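Local coordinates for putative polysaccharide biosynthesis protein with aminopeptidase-like domain (Clostridium acetobutylicum, PDB 3K9T) that probably acts in the biosynthesis of modified polysaccharides, is not expected to be a peptidase despite its aminopeptidase-like region, and binds one zinc ion per subunit as a homotrimer, at the interface of chains A and B. Sequence-based numbering; all coordinates share one arbitrary frame. Chains: chain A/B, putative peptidase.

Contact 1 and contact 2 are neighbouring patches where the C-terminal domain of chain B docks on the body of chain A; the centres of their C-alpha atoms lie about 13 Å apart. They share no residue, yet the chain runs from one into the other on both sides: A:Ser303 and A:Ser304 of contact 1 precede A:Gly306 and A:Ile307 of contact 2, and B:Glu367 follows B:Cys366. In contact 1 a helix of chain B meets loops of chain A through aromatic and proline rings, whereas contact 2 centres on a lysine and its salt bridge. Joining unlike surfaces without exact two-fold symmetry agrees with the homotrimeric state.

Contact 1: the interface of chains A and B. Residues chain A 266, 292-295, 303-304; chain B 367, 393-394, 397.
B:Trp394 and B:Asn397, on helix 389-398 of the permuted winged helix-turn-helix domain, meet A:Pro294 in the loop after strand 287-290 of the aminopeptidase-like part of chain A. B:Asn397 starts with CB against CB of A:Pro294, 3.8 Å away. Its CG stands anti to the backbone N (chi1 174°), which carries the amide toward chain A. There B:Asn397 OD1 faces A:Phe292 CE2 at 3.7 Å, tip to tip, with the amide and phenyl planes turned 34° apart. On the other branch B:Asn397 ND2 gives a weak, bent hydrogen bond of 3.0 Å to the carbonyl oxygen O of A:Ser303. The A:Phe292 ring is backed within its own chain by A:Lys266 CB, which lies over the centre of one face.

The ring of A:Pro294 stands across the indole of B:Trp394 at about a right angle. Its CD sits over the face, 3.5 Å from the centroid of the six-membered ring, in a CH-pi contact. On the same face A:Trp295 brings its benzo edge to the pyrrole rim in an edge-to-face contact, A:Trp295 CZ3 lying 3.5 Å from B:Trp394 NE1 with the planes 87° apart. A:Phe293 CD2 in turn packs on a face of A:Trp295. At the other end of the indole, CH2 touches the backbone O of A:Phe292. Beside these ring contacts a water joins the carbonyl O of A:Pro294 (2.7 Å) to the carboxylate OE1 of B:Glu367 (2.6 Å).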
ATOM      1  N   LYS A 266      -6.585 -18.006  -4.063  1.00 24.20           N
ATOM      2  CA  LYS A 266      -7.639 -17.061  -3.750  1.00 24.96           C
ATOM      3  C   LYS A 266      -7.205 -16.121  -2.618  1.00 24.56           C
ATOM      4  O   LYS A 266      -7.684 -15.009  -2.549  1.00 24.50           O
ATOM      5  CB  LYS A 266      -8.968 -17.765  -3.407  1.00 25.97           C
ATOM      6  CG  LYS A 266      -9.023 -18.403  -1.996  1.00 41.52           C
ATOM      7  CD  LYS A 266     -10.379 -19.051  -1.619  1.00 44.18           C
ATOM      8  CE  LYS A 266     -11.351 -18.185  -0.733  1.00 37.68           C
ATOM      9  NZ  LYS A 266     -12.785 -18.766  -0.865  1.00 48.56           N
ATOM     10  N   PHE A 292      -6.017 -14.274  -8.314  1.00 23.31           N
ATOM     11  CA  PHE A 292      -6.999 -15.311  -8.488  1.00 22.45           C
ATOM     12  C   PHE A 292      -8.253 -14.803  -9.154  1.00 20.51           C
ATOM     13  O   PHE A 292      -8.645 -13.685  -8.971  1.00 20.22           O
ATOM     14  CB  PHE A 292      -7.396 -15.885  -7.139  1.00 22.09           C
ATOM     15  CG  PHE A 292      -8.524 -16.909  -7.202  1.00 21.56           C
ATOM     16  CD1 PHE A 292      -8.261 -18.225  -7.508  1.00 25.91           C
ATOM     17  CD2 PHE A 292      -9.832 -16.546  -6.890  1.00 26.28           C
ATOM     18  CE1 PHE A 292      -9.268 -19.160  -7.528  1.00 28.40           C
ATOM     19  CE2 PHE A 292     -10.836 -17.461  -6.914  1.00 24.29           C
ATOM     20  CZ  PHE A 292     -10.553 -18.786  -7.231  1.00 26.22           C
ATOM     21  N   PHE A 293      -8.852 -15.668  -9.956  1.00 24.09           N
ATOM     22  CA  PHE A 293     -10.201 -15.481 -10.474  1.00 25.71           C
ATOM     23  C   PHE A 293     -10.773 -16.885 -10.499  1.00 23.14           C
ATOM     24  O   PHE A 293     -10.040 -17.808 -10.852  1.00 20.37           O
ATOM     25  CB  PHE A 293     -10.196 -14.839 -11.868  1.00 28.13           C
ATOM     26  CG  PHE A 293      -9.192 -15.440 -12.819  1.00 27.17           C
ATOM     27  CD1 PHE A 293      -7.887 -14.981 -12.850  1.00 28.25           C
ATOM     28  CD2 PHE A 293      -9.562 -16.454 -13.694  1.00 32.22           C
ATOM     29  CE1 PHE A 293      -6.965 -15.533 -13.737  1.00 24.03           C
ATOM     30  CE2 PHE A 293      -8.654 -16.994 -14.581  1.00 34.22           C
ATOM     31  CZ  PHE A 293      -7.358 -16.534 -14.602  1.00 30.40           C
ATOM     32  N   PRO A 294     -12.065 -17.051 -10.144  1.00 22.34           N
ATOM     33  CA  PRO A 294     -12.742 -18.347 -10.058  1.00 23.42           C
ATOM     34  C   PRO A 294     -13.199 -18.948 -11.429  1.00 25.39           C
ATOM     35  O   PRO A 294     -14.324 -19.442 -11.592  1.00 21.94           O
ATOM     36  CB  PRO A 294     -13.915 -18.042  -9.136  1.00 22.33           C
ATOM     37  CG  PRO A 294     -14.315 -16.664  -9.588  1.00 26.28           C
ATOM     38  CD  PRO A 294     -13.017 -15.957  -9.936  1.00 23.81           C
ATOM     39  N   TRP A 295     -12.304 -18.896 -12.406  1.00 25.51           N
ATOM     40  CA  TRP A 295     -12.470 -19.666 -13.627  1.00 26.12           C
ATOM     41  C   TRP A 295     -11.061 -19.998 -14.140  1.00 25.01           C
ATOM     42  O   TRP A 295     -10.063 -19.634 -13.502  1.00 26.90           O
ATOM     43  CB  TRP A 295     -13.398 -18.986 -14.652  1.00 22.98           C
ATOM     44  CG  TRP A 295     -12.928 -17.672 -15.081  1.00 20.94           C
ATOM     45  CD1 TRP A 295     -12.050 -17.411 -16.093  1.00 25.59           C
ATOM     46  CD2 TRP A 295     -13.285 -16.417 -14.520  1.00 16.64           C
ATOM     47  NE1 TRP A 295     -11.851 -16.065 -16.205  1.00 27.55           N
ATOM     48  CE2 TRP A 295     -12.591 -15.426 -15.244  1.00 22.16           C
ATOM     49  CE3 TRP A 295     -14.117 -16.023 -13.457  1.00 25.47           C
ATOM     50  CZ2 TRP A 295     -12.708 -14.053 -14.952  1.00 17.58           C
ATOM     51  CZ3 TRP A 295     -14.244 -14.650 -13.170  1.00 18.23           C
ATOM     52  CH2 TRP A 295     -13.545 -13.688 -13.926  1.00 20.33           C
ATOM     53  N   SER A 303     -10.474 -24.018  -4.664  1.00 26.15           N
ATOM     54  CA  SER A 303     -10.685 -22.729  -4.024  1.00 23.78           C
ATOM     55  C   SER A 303     -12.145 -22.403  -3.748  1.00 24.49           C
ATOM     56  O   SER A 303     -12.419 -21.290  -3.329  1.00 25.50           O
ATOM     57  CB  SER A 303     -10.093 -21.645  -4.905  1.00 25.41           C
ATOM     58  OG  SER A 303      -8.705 -21.885  -5.073  1.00 27.47           O
ATOM     59  N   SER A 304     -13.072 -23.341  -4.015  1.00 24.77           N
ATOM     60  CA  SER A 304     -14.480 -23.226  -3.599  1.00 24.90           C
ATOM     61  C   SER A 304     -14.468 -22.932  -2.125  1.00 22.52           C
ATOM     62  O   SER A 304     -13.529 -23.324  -1.423  1.00 22.28           O
ATOM     63  CB  SER A 304     -15.248 -24.547  -3.665  1.00 27.86           C
ATOM     64  OG  SER A 304     -14.685 -25.479  -4.518  1.00 40.25           O
TER
ATOM     65  N   GLU B 367     -17.901 -26.174  -7.361  1.00 14.80           N
ATOM     66  CA  GLU B 367     -18.928 -25.407  -8.035  1.00 22.27           C
ATOM     67  C   GLU B 367     -20.121 -26.309  -8.301  1.00 14.01           C
ATOM     68  O   GLU B 367     -20.002 -27.541  -8.297  1.00 11.09           O
ATOM     69  CB  GLU B 367     -18.394 -24.616  -9.257  1.00 17.35           C
ATOM     70  CG  GLU B 367     -17.695 -25.347 -10.353  1.00 28.41           C
ATOM     71  CD  GLU B 367     -16.914 -24.425 -11.304  1.00 22.97           C
ATOM     72  OE1 GLU B 367     -16.433 -23.333 -10.928  1.00 18.69           O
ATOM     73  OE2 GLU B 367     -16.753 -24.836 -12.460  1.00 32.22           O
ATOM     74  N   PHE B 393     -19.668 -16.863 -10.967  1.00 20.39           N
ATOM     75  CA  PHE B 393     -18.582 -17.626 -10.349  1.00 33.06           C
ATOM     76  C   PHE B 393     -17.921 -16.877  -9.194  1.00 19.42           C
ATOM     77  O   PHE B 393     -17.520 -17.499  -8.210  1.00 23.69           O
ATOM     78  CB  PHE B 393     -17.522 -18.033 -11.369  1.00 25.31           C
ATOM     79  CG  PHE B 393     -17.971 -19.104 -12.328  1.00 18.76           C
ATOM     80  CD1 PHE B 393     -18.480 -20.309 -11.861  1.00 32.92           C
ATOM     81  CD2 PHE B 393     -17.802 -18.935 -13.706  1.00 27.01           C
ATOM     82  CE1 PHE B 393     -18.866 -21.310 -12.752  1.00 34.54           C
ATOM     83  CE2 PHE B 393     -18.198 -19.918 -14.600  1.00 18.63           C
ATOM     84  CZ  PHE B 393     -18.718 -21.116 -14.118  1.00 34.94           C
ATOM     85  N   TRP B 394     -17.786 -15.558  -9.327  1.00 18.62           N
ATOM     86  CA  TRP B 394     -17.312 -14.720  -8.218  1.00 22.73           C
ATOM     87  C   TRP B 394     -18.248 -14.739  -7.022  1.00 28.96           C
ATOM     88  O   TRP B 394     -17.782 -14.877  -5.884  1.00 20.67           O
ATOM     89  CB  TRP B 394     -17.150 -13.271  -8.635  1.00 21.93           C
ATOM     90  CG  TRP B 394     -15.817 -12.943  -9.197  1.00 19.89           C
ATOM     91  CD1 TRP B 394     -15.548 -12.521 -10.453  1.00 26.66           C
ATOM     92  CD2 TRP B 394     -14.573 -13.028  -8.523  1.00 25.75           C
ATOM     93  NE1 TRP B 394     -14.213 -12.322 -10.608  1.00 24.22           N
ATOM     94  CE2 TRP B 394     -13.582 -12.613  -9.434  1.00 14.39           C
ATOM     95  CE3 TRP B 394     -14.191 -13.427  -7.238  1.00 22.33           C
ATOM     96  CZ2 TRP B 394     -12.229 -12.547  -9.098  1.00 16.28           C
ATOM     97  CZ3 TRP B 394     -12.842 -13.385  -6.900  1.00 18.80           C
ATOM     98  CH2 TRP B 394     -11.871 -12.956  -7.828  1.00 21.63           C
ATOM     99  N   ASN B 397     -18.083 -18.021  -5.345  1.00 19.27           N
ATOM    100  CA  ASN B 397     -16.795 -18.290  -4.785  1.00 14.16           C
ATOM    101  C   ASN B 397     -16.555 -17.511  -3.509  1.00 15.60           C
ATOM    102  O   ASN B 397     -16.007 -18.047  -2.541  1.00 19.01           O
ATOM    103  CB  ASN B 397     -15.704 -18.047  -5.818  1.00 15.82           C
ATOM    104  CG  ASN B 397     -14.341 -18.181  -5.230  1.00 25.41           C
ATOM    105  OD1 ASN B 397     -13.829 -17.216  -4.687  1.00 12.03           O
ATOM    106  ND2 ASN B 397     -13.748 -19.384  -5.301  1.00 11.34           N
TER
HETATM  107  O   HOH W   1     -15.440 -21.195  -9.820  1.00 23.52           O

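Contact 2: the interface of chains A and B. Residues chain A 63, 239, 306-307; chain B 365-366.
The loop carrying B:Lys365 and B:Cys366 enters chain A between A:Phe63, in the turn joining strands 61-62 and 65-66, A:Glu239, which opens the 3-10 helix 239-244, and the loop of A:Gly306 and A:Ile307 ahead of strand 311-315. The side chain of B:Lys365 is extended beyond CG and passes across the phenyl ring of A:Phe63 at about a right angle. Its CB lies over the middle of the face, 3.9 Å from the centroid, as a CH-pi contact, and B:Lys365 CD reaches A:Phe63 CE1 at 3.6 Å. Away from the ring, B:Lys365 CG has the backbone O of A:Gly306 at 4.0 Å.

Beyond the ring the terminal amine NZ of B:Lys365 forms a salt bridge and hydrogen bond of 2.9 Å with OE1 of A:Glu239, using the syn lone pair of that carboxylate oxygen. The carboxylate carbon CD of A:Glu239 also lies at the edge of the A:Phe63 ring, in its plane, so aromatic face and acid form adjoining surfaces for one lysine. B:Cys366 SG lies beyond the ring's rim, on the side of the plane that the lysine takes, 3.7 Å from A:Phe63 CD2. A:Ile307 CG1 borders the cysteine's backbone N. The site thus lies where the insert and aminopeptidase-like part of chain A receive a loop of the C-terminal winged helix-turn-helix region of chain B.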
ATOM      1  N   PHE A  63     -20.406 -34.597  -5.010  1.00 26.33           N
ATOM      2  CA  PHE A  63     -21.020 -33.355  -4.555  1.00 26.59           C
ATOM      3  C   PHE A  63     -22.228 -33.076  -5.480  1.00 26.09           C
ATOM      4  O   PHE A  63     -23.041 -33.965  -5.698  1.00 27.06           O
ATOM      5  CB  PHE A  63     -20.013 -32.179  -4.485  1.00 26.16           C
ATOM      6  CG  PHE A  63     -18.872 -32.406  -3.522  1.00 27.75           C
ATOM      7  CD1 PHE A  63     -19.103 -32.845  -2.216  1.00 23.98           C
ATOM      8  CD2 PHE A  63     -17.566 -32.184  -3.911  1.00 21.35           C
ATOM      9  CE1 PHE A  63     -18.036 -33.042  -1.332  1.00 24.51           C
ATOM     10  CE2 PHE A  63     -16.509 -32.379  -3.023  1.00 20.67           C
ATOM     11  CZ  PHE A  63     -16.744 -32.812  -1.747  1.00 24.03           C
ATOM     12  N   GLU A 239     -12.349 -36.187   1.351  1.00 29.06           N
ATOM     13  CA  GLU A 239     -12.583 -35.084   2.302  1.00 30.49           C
ATOM     14  C   GLU A 239     -11.696 -35.230   3.541  1.00 30.87           C
ATOM     15  O   GLU A 239     -11.173 -34.242   4.047  1.00 31.23           O
ATOM     16  CB  GLU A 239     -14.064 -34.936   2.679  1.00 29.48           C
ATOM     17  CG  GLU A 239     -14.950 -34.520   1.524  1.00 27.98           C
ATOM     18  CD  GLU A 239     -16.332 -34.068   1.979  1.00 36.99           C
ATOM     19  OE1 GLU A 239     -16.473 -32.916   2.451  1.00 38.57           O
ATOM     20  OE2 GLU A 239     -17.287 -34.855   1.837  1.00 40.22           O
ATOM     21  N   GLY A 306     -16.134 -24.154   0.299  1.00 24.18           N
ATOM     22  CA  GLY A 306     -16.275 -25.344   1.111  1.00 25.50           C
ATOM     23  C   GLY A 306     -15.043 -26.233   1.088  1.00 24.49           C
ATOM     24  O   GLY A 306     -14.994 -27.176   1.822  1.00 22.46           O
ATOM     25  N   ILE A 307     -14.057 -25.922   0.251  1.00 24.07           N
ATOM     26  CA  ILE A 307     -12.816 -26.715   0.131  1.00 26.23           C
ATOM     27  C   ILE A 307     -11.697 -25.836   0.654  1.00 27.56           C
ATOM     28  O   ILE A 307     -11.055 -26.183   1.631  1.00 30.33           O
ATOM     29  CB  ILE A 307     -12.559 -27.165  -1.351  1.00 25.46           C
ATOM     30  CG1 ILE A 307     -13.751 -27.998  -1.864  1.00 25.38           C
ATOM     31  CG2 ILE A 307     -11.241 -27.898  -1.475  1.00 21.51           C
ATOM     32  CD1 ILE A 307     -14.066 -29.259  -1.095  1.00 18.77           C
TER
ATOM     33  N   LYS B 365     -19.150 -26.689  -1.545  1.00 13.52           N
ATOM     34  CA  LYS B 365     -18.205 -27.736  -1.901  1.00  8.33           C
ATOM     35  C   LYS B 365     -18.131 -27.945  -3.420  1.00 30.14           C
ATOM     36  O   LYS B 365     -18.925 -28.662  -4.009  1.00 16.50           O
ATOM     37  CB  LYS B 365     -18.505 -29.048  -1.177  1.00 30.40           C
ATOM     38  CG  LYS B 365     -18.296 -28.953   0.318  1.00  5.30           C
ATOM     39  CD  LYS B 365     -18.367 -30.331   0.960  1.00 26.98           C
ATOM     40  CE  LYS B 365     -18.671 -30.265   2.470  1.00 21.42           C
ATOM     41  NZ  LYS B 365     -19.029 -31.624   3.006  1.00 42.88           N
ATOM     42  N   CYS B 366     -17.124 -27.315  -4.019  1.00 15.51           N
ATOM     43  CA  CYS B 366     -16.952 -27.243  -5.452  1.00 16.02           C
ATOM     44  C   CYS B 366     -18.089 -26.481  -6.096  1.00 14.27           C
ATOM     45  O   CYS B 366     -19.121 -26.148  -5.473  1.00 16.34           O
ATOM     46  CB  CYS B 366     -16.802 -28.610  -6.063  1.00 12.09           C
ATOM     47  SG  CYS B 366     -15.480 -29.519  -5.335  1.00 20.29           S
TER